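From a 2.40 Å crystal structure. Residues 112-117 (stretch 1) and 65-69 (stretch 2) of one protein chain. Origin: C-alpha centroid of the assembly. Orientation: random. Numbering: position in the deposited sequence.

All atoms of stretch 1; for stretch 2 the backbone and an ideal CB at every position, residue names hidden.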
# COMPACT_ATOMS: atom_id res chain seq x y z
N ILE A 112 3.45 -9.39 -9.17
CA ILE A 112 4.25 -10.55 -8.85
C ILE A 112 5.68 -10.29 -9.32
O ILE A 112 5.94 -10.08 -10.52
CB ILE A 112 3.66 -11.82 -9.52
CG1 ILE A 112 2.35 -12.26 -8.81
CG2 ILE A 112 4.68 -12.98 -9.55
CD1 ILE A 112 2.56 -12.90 -7.44
N ASP A 113 6.60 -10.27 -8.35
CA ASP A 113 8.03 -10.11 -8.60
C ASP A 113 8.80 -11.43 -8.34
O ASP A 113 8.91 -11.90 -7.20
CB ASP A 113 8.58 -8.97 -7.72
CG ASP A 113 10.00 -8.49 -8.13
OD1 ASP A 113 10.64 -9.05 -9.09
OD2 ASP A 113 10.54 -7.53 -7.53
N THR A 114 9.34 -12.01 -9.40
CA THR A 114 10.18 -13.21 -9.29
C THR A 114 11.66 -12.88 -9.17
O THR A 114 12.49 -13.71 -9.47
CB THR A 114 9.95 -14.14 -10.52
OG1 THR A 114 10.16 -13.42 -11.74
CG2 THR A 114 8.52 -14.61 -10.62
N ALA A 115 12.00 -11.67 -8.73
CA ALA A 115 13.40 -11.21 -8.61
C ALA A 115 14.38 -12.23 -8.06
O ALA A 115 14.18 -12.81 -6.97
CB ALA A 115 13.47 -9.95 -7.75
N PHE A 116 15.45 -12.44 -8.82
CA PHE A 116 16.56 -13.36 -8.48
C PHE A 116 16.22 -14.85 -8.56
O PHE A 116 17.09 -15.69 -8.30
CB PHE A 116 17.18 -13.02 -7.11
CG PHE A 116 17.58 -11.59 -6.96
CD1 PHE A 116 18.60 -11.07 -7.72
CD2 PHE A 116 16.91 -10.75 -6.08
CE1 PHE A 116 18.95 -9.73 -7.60
CE2 PHE A 116 17.25 -9.42 -5.95
CZ PHE A 116 18.26 -8.91 -6.70
N PHE A 117 14.96 -15.19 -8.88
CA PHE A 117 14.62 -16.57 -9.23
C PHE A 117 14.74 -16.64 -10.74
O PHE A 117 13.85 -16.23 -11.46
CB PHE A 117 13.24 -16.95 -8.71
CG PHE A 117 13.12 -16.86 -7.23
CD1 PHE A 117 13.74 -17.82 -6.42
CD2 PHE A 117 12.43 -15.81 -6.64
CE1 PHE A 117 13.64 -17.76 -5.04
CE2 PHE A 117 12.33 -15.74 -5.24
CZ PHE A 117 12.94 -16.73 -4.44
N UNK A 65 12.19 -3.55 -1.30
CA UNK A 65 12.42 -4.20 -2.59
C UNK A 65 13.35 -5.34 -2.28
O UNK A 65 14.14 -5.24 -1.34
CB UNK A 65 13.00 -3.25 -3.64
N UNK A 66 13.26 -6.43 -3.04
CA UNK A 66 14.07 -7.60 -2.78
C UNK A 66 15.54 -7.38 -3.14
O UNK A 66 15.86 -6.58 -4.02
CB UNK A 66 13.51 -8.80 -3.56
N UNK A 67 16.40 -8.10 -2.41
CA UNK A 67 17.87 -7.97 -2.52
C UNK A 67 18.53 -9.33 -2.69
O UNK A 67 17.93 -10.36 -2.39
CB UNK A 67 18.44 -7.27 -1.29
N UNK A 68 19.79 -9.33 -3.15
CA UNK A 68 20.46 -10.60 -3.39
C UNK A 68 20.99 -11.25 -2.11
O UNK A 68 20.54 -12.35 -1.75
CB UNK A 68 21.61 -10.39 -4.37
N UNK A 69 21.90 -10.61 -1.39
CA UNK A 69 22.44 -11.29 -0.19
C UNK A 69 22.68 -10.38 1.01
O UNK A 69 22.55 -10.81 2.16
CB UNK A 69 23.76 -11.97 -0.55

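Stretch 1 leaves its strand after Asp113 and enters a type II beta turn from Thr114 to Phe117, closed by a hydrogen bond from Phe117 N to Thr114 O of 2.9 Å. At the front of the turn, Ala115 N donates to Asp113 OD1 at 3.0 Å. Asp113, Ala115 and Phe116 all point their CA-to-CB bonds toward stretch 2, so the surface on offer combines a carboxylate, a methyl group and an aromatic ring. Stretch 2 passes it in nearly the same direction, the touching parts lying 7° apart.

Position 65 has a CA-to-CB bond that runs sideways, and nothing of stretch 1 comes within 5.5 Å of its ideal CB. With extended backbone angles (phi/psi -82/149), it would accept almost any side chain, small or large, polar or not. The deposited residue is Ala65, whose methyl group makes no contact with stretch 1.

At position 66 the CB points toward stretch 1. Its ideal position lies 4.3 Å from Ala115 CB, 4.5 Å from Phe116 CE2 and 5.1 Å from Asp113 OD2. The methyl and the ring favour a compact apolar group, while the nearby carboxylate oxygen would also tolerate a small hydroxyl such as that of serine or threonine. The backbone, at -72/151, is in the polyproline region, which makes proline a natural candidate alongside alanine and valine. The residue is Pro66, with a C-gamma endo pucker. Its CG packs against Ala115 CB at 3.9 Å, an apolar contact, and approaches Asp113 OD2 at 3.6 Å. The main chain contributes too: Pro66 O lies 3.7 Å from Phe116 CE2, at the edge of the ring and near its plane.

Position 67 turns its CB away. The ideal CB is still 5.3 Å from Phe116 CE2, and the extended backbone (-130/163) suits beta-branched residues, although polar or longer side chains would meet no obstacle from stretch 1. Here the chain carries Ile67, with chi1 in p and chi2 in t. Its closest approach is made by the main chain, Ile67 C lying 3.5 Å from Phe116 CE2, so the contact depends little on the identity of the side chain.

Position 68 points its CB sideways, yet the ideal CB stands 4.2 Å from Phe116 CE1. An aliphatic stem could therefore cover the ring, and leucine, methionine, glutamine, lysine or arginine would all serve; stretch 1 supplies no carboxylate beside the ring to single out a positive charge. The residue is Arg68. Its CB sits over one face of the Phe116 ring, 4.3 Å from the ring centroid and 18° off the normal, a CH-pi contact. Further along the stem, Arg68 CD comes within 4.0 Å of Phe116 CG. The guanidinium forms no hydrogen bond to stretch 1.

Position 69 is out of reach, with an ideal CB that has no neighbour from stretch 1 within 5.5 Å. Many residues would fit; the deposited one is Asp69, which makes no contact here.

Stretch 2, residues 65-69: APIRD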
# COMPACT_ATOMS: atom_id res chain seq x y z
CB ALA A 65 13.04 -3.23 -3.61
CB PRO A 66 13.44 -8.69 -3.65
CG PRO A 66 12.42 -8.03 -4.50
CD PRO A 66 12.39 -6.60 -4.22
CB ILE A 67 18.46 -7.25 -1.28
CG1 ILE A 67 18.02 -7.94 0.01
CG2 ILE A 67 18.06 -5.79 -1.26
CD1 ILE A 67 18.85 -7.58 1.22
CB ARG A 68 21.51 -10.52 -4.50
CG ARG A 68 21.79 -11.89 -5.22
CD ARG A 68 20.71 -12.99 -4.95
NE ARG A 68 20.93 -14.32 -5.54
CZ ARG A 68 21.47 -15.39 -4.91
NH1 ARG A 68 21.57 -16.56 -5.56
NH2 ARG A 68 21.93 -15.31 -3.65
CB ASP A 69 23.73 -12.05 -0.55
CG ASP A 69 23.98 -13.24 0.39
OD1 ASP A 69 25.19 -13.48 0.71
OD2 ASP A 69 23.05 -13.97 0.85
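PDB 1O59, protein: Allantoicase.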